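Local structure of catalase-3 (Neurospora crassa, 4AJ9) at residues 124-129 against 133-138; 355-358 against 364-367. The protein breaks hydrogen peroxide down to water and dioxygen with a heme cofactor, and so probably protects the cell from peroxide damage. One frame throughout, in Å; residues are numbered along the deposited sequence.

Interaction 1 of 2, residues 124-129 against 133-138. With HEM (protoporphyrin IX containing Fe), chain Y.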
# COMPACT_ATOMS: atom_id res chain seq x y z
N THR C 124 14.47 16.49 -16.53
CA THR C 124 15.81 16.74 -15.99
C THR C 124 15.72 17.18 -14.55
O THR C 124 15.00 18.12 -14.23
CB THR C 124 16.48 17.91 -16.73
OG1 THR C 124 16.53 17.63 -18.14
CG2 THR C 124 17.89 18.17 -16.18
N ARG C 125 16.48 16.53 -13.67
CA ARG C 125 16.60 17.03 -12.31
C ARG C 125 17.96 17.69 -12.10
O ARG C 125 19.00 17.10 -12.41
CB ARG C 125 16.43 15.90 -11.29
CG ARG C 125 16.85 16.31 -9.86
CD ARG C 125 16.26 15.36 -8.84
NE ARG C 125 14.81 15.34 -8.98
CZ ARG C 125 14.02 14.35 -8.57
NH1 ARG C 125 14.54 13.29 -7.97
NH2 ARG C 125 12.70 14.44 -8.78
N PHE C 126 17.95 18.91 -11.57
CA PHE C 126 19.18 19.55 -11.13
C PHE C 126 19.23 19.37 -9.63
O PHE C 126 18.31 19.81 -8.93
CB PHE C 126 19.16 21.05 -11.44
CG PHE C 126 19.02 21.39 -12.89
CD1 PHE C 126 17.76 21.53 -13.46
CD2 PHE C 126 20.14 21.63 -13.68
CE1 PHE C 126 17.62 21.86 -14.81
CE2 PHE C 126 20.01 21.99 -15.03
CZ PHE C 126 18.74 22.10 -15.59
N TYR C 127 20.27 18.73 -9.13
CA TYR C 127 20.43 18.57 -7.70
C TYR C 127 21.22 19.78 -7.18
O TYR C 127 22.43 19.68 -6.95
CB TYR C 127 21.18 17.26 -7.40
CG TYR C 127 20.46 15.98 -7.80
CD1 TYR C 127 20.57 15.46 -9.10
CD2 TYR C 127 19.71 15.26 -6.88
CE1 TYR C 127 19.93 14.27 -9.46
CE2 TYR C 127 19.07 14.08 -7.22
CZ TYR C 127 19.19 13.59 -8.51
OH TYR C 127 18.55 12.42 -8.84
N THR C 128 20.55 20.92 -7.03
CA THR C 128 21.23 22.18 -6.70
C THR C 128 21.52 22.29 -5.22
O THR C 128 20.98 21.53 -4.42
CB THR C 128 20.41 23.42 -7.11
OG1 THR C 128 19.47 23.76 -6.08
CG2 THR C 128 19.68 23.18 -8.42
N ASP C 129 22.38 23.24 -4.86
CA ASP C 129 22.70 23.43 -3.45
C ASP C 129 21.58 24.17 -2.72
O ASP C 129 21.68 24.44 -1.53
CB ASP C 129 24.06 24.11 -3.27
CG ASP C 129 24.20 25.35 -4.13
OD1 ASP C 129 23.16 25.98 -4.43
OD2 ASP C 129 25.34 25.69 -4.51
N PHE C 133 15.66 20.95 -8.34
CA PHE C 133 14.89 21.67 -9.35
C PHE C 133 14.70 20.77 -10.57
O PHE C 133 15.66 20.34 -11.17
CB PHE C 133 15.62 22.95 -9.76
CG PHE C 133 14.93 23.70 -10.87
CD1 PHE C 133 13.61 24.08 -10.74
CD2 PHE C 133 15.60 24.01 -12.04
CE1 PHE C 133 12.95 24.77 -11.77
CE2 PHE C 133 14.97 24.71 -13.07
CZ PHE C 133 13.64 25.09 -12.94
N ASP C 134 13.45 20.49 -10.92
CA ASP C 134 13.17 19.62 -12.06
C ASP C 134 12.54 20.45 -13.16
O ASP C 134 11.60 21.23 -12.92
CB ASP C 134 12.17 18.52 -11.71
CG ASP C 134 12.66 17.54 -10.65
OD1 ASP C 134 13.85 17.58 -10.26
OD2 ASP C 134 11.83 16.72 -10.23
N ILE C 135 13.05 20.27 -14.37
CA ILE C 135 12.36 20.71 -15.56
C ILE C 135 11.79 19.46 -16.21
O ILE C 135 12.51 18.65 -16.81
CB ILE C 135 13.30 21.45 -16.54
CG1 ILE C 135 13.79 22.76 -15.91
CG2 ILE C 135 12.58 21.70 -17.85
CD1 ILE C 135 14.86 23.49 -16.74
N VAL C 136 10.49 19.29 -16.07
CA VAL C 136 9.82 18.08 -16.55
C VAL C 136 9.24 18.39 -17.92
O VAL C 136 8.10 18.86 -18.02
CB VAL C 136 8.72 17.63 -15.57
CG1 VAL C 136 8.08 16.30 -16.03
CG2 VAL C 136 9.30 17.49 -14.16
N GLY C 137 10.03 18.16 -18.95
CA GLY C 137 9.68 18.59 -20.30
C GLY C 137 9.38 17.47 -21.28
O GLY C 137 9.46 16.30 -20.91
N ASN C 138 9.02 17.83 -22.51
CA ASN C 138 8.86 16.88 -23.60
C ASN C 138 9.74 17.28 -24.78
O ASN C 138 10.39 18.32 -24.73
CB ASN C 138 7.40 16.81 -24.06
CG ASN C 138 6.55 15.98 -23.12
OD1 ASN C 138 7.06 15.10 -22.43
ND2 ASN C 138 5.24 16.25 -23.08
CHA HEM Y . 4.85 12.01 -16.09
CHB HEM Y . 5.85 15.69 -19.11
CHC HEM Y . 1.29 17.26 -18.64
CHD HEM Y . 0.60 14.15 -14.99
C1A HEM Y . 5.51 12.83 -16.98
C2A HEM Y . 6.88 12.66 -17.47
C3A HEM Y . 7.14 13.67 -18.32
C4A HEM Y . 5.97 14.53 -18.38
CMA HEM Y . 8.46 13.93 -19.09
CAA HEM Y . 7.82 11.49 -17.10
CBA HEM Y . 8.82 11.87 -16.02
CGA HEM Y . 9.76 10.71 -15.81
O1A HEM Y . 9.67 10.05 -14.75
O2A HEM Y . 10.60 10.44 -16.71
C1B HEM Y . 4.71 16.47 -19.20
C2B HEM Y . 4.61 17.75 -19.89
C3B HEM Y . 3.34 18.18 -19.78
C4B HEM Y . 2.62 17.20 -19.00
CMB HEM Y . 5.80 18.41 -20.62
CAB HEM Y . 2.71 19.49 -20.30
CBB HEM Y . 3.46 20.58 -20.50
C1C HEM Y . 0.75 16.61 -17.56
C2C HEM Y . -0.49 16.96 -16.87
C3C HEM Y . -0.67 16.08 -15.89
C4C HEM Y . 0.45 15.18 -15.88
CMC HEM Y . -1.43 18.12 -17.27
CAC HEM Y . -1.79 16.03 -14.84
CBC HEM Y . -2.33 17.17 -14.41
C1D HEM Y . 1.65 13.28 -14.95
C2D HEM Y . 1.76 12.20 -14.00
C3D HEM Y . 3.09 11.53 -14.35
C4D HEM Y . 3.64 12.28 -15.45
CMD HEM Y . 0.75 11.83 -12.90
CAD HEM Y . 3.72 10.32 -13.64
CBD HEM Y . 4.72 10.87 -12.63
CGD HEM Y . 5.28 9.74 -11.81
O1D HEM Y . 6.38 9.92 -11.23
O2D HEM Y . 4.65 8.65 -11.77
NA HEM Y . 5.00 13.98 -17.55
NB HEM Y . 3.48 16.18 -18.67
NC HEM Y . 1.29 15.51 -16.92
ND HEM Y . 2.76 13.30 -15.78
FE HEM Y . 3.20 14.81 -17.18
O HOH W 1 14.10 18.76 -19.03
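The beta hairpin of strands 121-128 and 131-138, in the antiparallel catalase sheet, pairs Arg125 with Asp134 at a non-hydrogen-bonded position. The flanking pairs Thr124-Ile135 and Phe126-Phe133 are hydrogen-bonded both ways, Phe126 N to Phe133 O at 2.7 Å. NE of Arg125 donates to OD1 of Asp134 at 2.8 Å, and its NH2 to the syn lone pair of OD2. The two planes are 17° apart and both bonds nearly straight. With CG of Arg125 anti to its backbone N (chi1 168°), a bend at chi3 turns NE to the acid. Asp134 OD2 also binds His332 ND1 and Gln329 N, and Arg125 NH2 binds Ser327 O. An alanine at Arg125 would remove both donors and is likely to leave Asp134 OD1 without its arginine and OD2 dependent on His332 and Gln329.

The opposite face, with Thr124, Phe126, Phe133 and Ile135, is largely apolar. CD1 of Phe126 meets CD2 of Phe133 at 3.6 Å, but the near-parallel rings barely overlap. A water joins Thr124 OG1 to Ile135 O. Val136, Gly137 and Asn138, a predicted active-site residue, line the heme pocket. Trp228 and Trp230 of strand 223-232 pack on the Phe126 face, and strand 96-104 pairs with strand 121-128.

Interaction 2 of 2, residues 355-358 against 364-367. With HEM (protoporphyrin IX containing Fe), chain Y.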
# COMPACT_ATOMS: atom_id res chain seq x y z
N THR C 355 0.60 11.50 -7.28
CA THR C 355 0.84 10.21 -7.94
C THR C 355 2.00 9.41 -7.32
O THR C 355 2.03 8.17 -7.43
CB THR C 355 1.06 10.38 -9.45
OG1 THR C 355 0.83 9.12 -10.12
CG2 THR C 355 2.48 10.86 -9.73
N GLN C 356 2.92 10.10 -6.66
CA GLN C 356 4.04 9.41 -6.00
C GLN C 356 3.54 8.50 -4.89
O GLN C 356 4.14 7.47 -4.60
CB GLN C 356 5.04 10.41 -5.42
CG GLN C 356 5.63 11.38 -6.45
CD GLN C 356 6.09 10.69 -7.71
OE1 GLN C 356 6.52 9.53 -7.66
NE2 GLN C 356 5.99 11.38 -8.84
N LEU C 357 2.44 8.89 -4.26
CA LEU C 357 1.82 8.08 -3.23
C LEU C 357 1.37 6.74 -3.81
O LEU C 357 1.42 5.72 -3.13
CB LEU C 357 0.62 8.80 -2.62
CG LEU C 357 0.90 10.09 -1.87
CD1 LEU C 357 -0.41 10.84 -1.58
CD2 LEU C 357 1.69 9.82 -0.59
N ASN C 358 0.93 6.75 -5.07
CA ASN C 358 0.54 5.49 -5.71
C ASN C 358 1.76 4.65 -6.08
O ASN C 358 1.84 3.47 -5.74
CB ASN C 358 -0.30 5.73 -6.97
CG ASN C 358 -0.91 4.45 -7.50
OD1 ASN C 358 -1.72 3.82 -6.83
ND2 ASN C 358 -0.52 4.04 -8.72
N ASN C 364 7.28 8.92 2.01
CA ASN C 364 8.71 9.16 2.19
C ASN C 364 9.57 8.91 0.95
O ASN C 364 10.78 8.71 1.07
CB ASN C 364 9.24 8.38 3.40
CG ASN C 364 8.80 9.01 4.72
OD1 ASN C 364 9.01 10.20 4.92
ND2 ASN C 364 8.18 8.22 5.60
N PHE C 365 8.96 8.96 -0.23
CA PHE C 365 9.68 8.71 -1.47
C PHE C 365 10.81 9.70 -1.71
O PHE C 365 11.76 9.40 -2.45
CB PHE C 365 8.71 8.72 -2.66
CG PHE C 365 7.83 9.93 -2.68
CD1 PHE C 365 8.25 11.09 -3.27
CD2 PHE C 365 6.58 9.90 -2.04
CE1 PHE C 365 7.44 12.22 -3.27
CE2 PHE C 365 5.78 11.01 -2.03
CZ PHE C 365 6.20 12.17 -2.64
N GLU C 366 10.76 10.88 -1.08
CA GLU C 366 11.88 11.83 -1.28
C GLU C 366 13.14 11.35 -0.56
O GLU C 366 14.22 11.91 -0.77
CB GLU C 366 11.53 13.27 -0.87
CG GLU C 366 10.30 13.89 -1.58
CD GLU C 366 10.57 14.32 -3.01
OE1 GLU C 366 11.24 13.59 -3.78
OE2 GLU C 366 10.11 15.41 -3.39
N GLN C 367 13.00 10.34 0.29
CA GLN C 367 14.14 9.78 1.02
C GLN C 367 14.91 8.72 0.22
O GLN C 367 16.03 8.36 0.60
CB GLN C 367 13.69 9.22 2.38
CG GLN C 367 13.06 10.26 3.28
CD GLN C 367 12.79 9.74 4.69
OE1 GLN C 367 12.58 8.55 4.89
NE2 GLN C 367 12.82 10.64 5.67
CHA HEM Y . 4.85 12.01 -16.09
CHB HEM Y . 5.85 15.69 -19.11
CHC HEM Y . 1.29 17.26 -18.64
CHD HEM Y . 0.60 14.15 -14.99
C1A HEM Y . 5.51 12.83 -16.98
C2A HEM Y . 6.88 12.66 -17.47
C3A HEM Y . 7.14 13.67 -18.32
C4A HEM Y . 5.97 14.53 -18.38
CMA HEM Y . 8.46 13.93 -19.09
CAA HEM Y . 7.82 11.49 -17.10
CBA HEM Y . 8.82 11.87 -16.02
CGA HEM Y . 9.76 10.71 -15.81
O1A HEM Y . 9.67 10.05 -14.75
O2A HEM Y . 10.60 10.44 -16.71
C1B HEM Y . 4.71 16.47 -19.20
C2B HEM Y . 4.61 17.75 -19.89
C3B HEM Y . 3.34 18.18 -19.78
C4B HEM Y . 2.62 17.20 -19.00
CMB HEM Y . 5.80 18.41 -20.62
CAB HEM Y . 2.71 19.49 -20.30
CBB HEM Y . 3.46 20.58 -20.50
C1C HEM Y . 0.75 16.61 -17.56
C2C HEM Y . -0.49 16.96 -16.87
C3C HEM Y . -0.67 16.08 -15.89
C4C HEM Y . 0.45 15.18 -15.88
CMC HEM Y . -1.43 18.12 -17.27
CAC HEM Y . -1.79 16.03 -14.84
CBC HEM Y . -2.33 17.17 -14.41
C1D HEM Y . 1.65 13.28 -14.95
C2D HEM Y . 1.76 12.20 -14.00
C3D HEM Y . 3.09 11.53 -14.35
C4D HEM Y . 3.64 12.28 -15.45
CMD HEM Y . 0.75 11.83 -12.90
CAD HEM Y . 3.72 10.32 -13.64
CBD HEM Y . 4.72 10.87 -12.63
CGD HEM Y . 5.28 9.74 -11.81
O1D HEM Y . 6.38 9.92 -11.23
O2D HEM Y . 4.65 8.65 -11.77
NA HEM Y . 5.00 13.98 -17.55
NB HEM Y . 3.48 16.18 -18.67
NC HEM Y . 1.29 15.51 -16.92
ND HEM Y . 2.76 13.30 -15.78
FE HEM Y . 3.20 14.81 -17.18
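The ring of Phe365 carries CB of Gln356 over one face, while CD2 of Leu357 stands at its edge, near the ring plane. CB of Gln356 sits almost above the ring centre, 3.5 Å from the centroid of the Phe365 ring and 11° off the normal. This is a CH-pi contact. CG of Gln356 follows at 3.8 Å from CE1 of Phe365. One methyl of Leu357 is a looser neighbour, with CD2 of Leu357 4.5 Å from CE2 of Phe365. The amide plane of Gln356 is well turned from the ring, and the two side chains cross at about a right angle.

Phe365 holds CG between its backbone N and carbonyl carbon (chi1 50°), and this presents the ring to helix 343-360. CB and CG of Gln356 lie on the ring, and the bend at chi2 swings the amide round to the heme. There NE2 of Gln356 donates to O1D of a heme propionate at 2.8 Å, with an N-H...O angle of 164°. NE2 is also bonded to the backbone O of Tyr352, the probable axial ligand of the heme iron, one helical turn earlier. OE1 is bonded to Ser327 OG, so both ends of the amide are held. Thr355 CG2 rests against the same propionate arm, 3.7 Å from CBD of the heme.

Phe365 lies in a short 3-10 segment, and its carbonyl O is bonded to Asn371 ND2. Gln52 of a second subunit packs on Phe365, and His56 of that subunit and of a third packs on Leu357.

Gln356 therefore divides its chemistry along its length. Its CH2 groups make an apolar contact with the loop after the helix. Its amide, fixed by Tyr352 O and Ser327 OG, binds a heme propionate, whose negative charge probably strengthens the bond.

In the fold
Both contacts are buried, but interaction 1 lies nearer the centre of the chain, and no other subunit touches its segments. Interaction 2 lies farther out and meets three neighbouring subunits. Their centres are about 17 Å apart, and their nearest atoms about 5 Å. Interaction 1 joins two strands of one sheet by backbone hydrogen bonds, a salt bridge and apolar side chains. Interaction 2 joins a helix to the loop that follows it by carbon contacts alone. They share no element, yet both reach the same heme: residues 136-138 meet the porphyrin ring and its methyl groups, whereas residues 355-358 meet a propionate. His332 also connects them, bonded to Asp134 and Glu366.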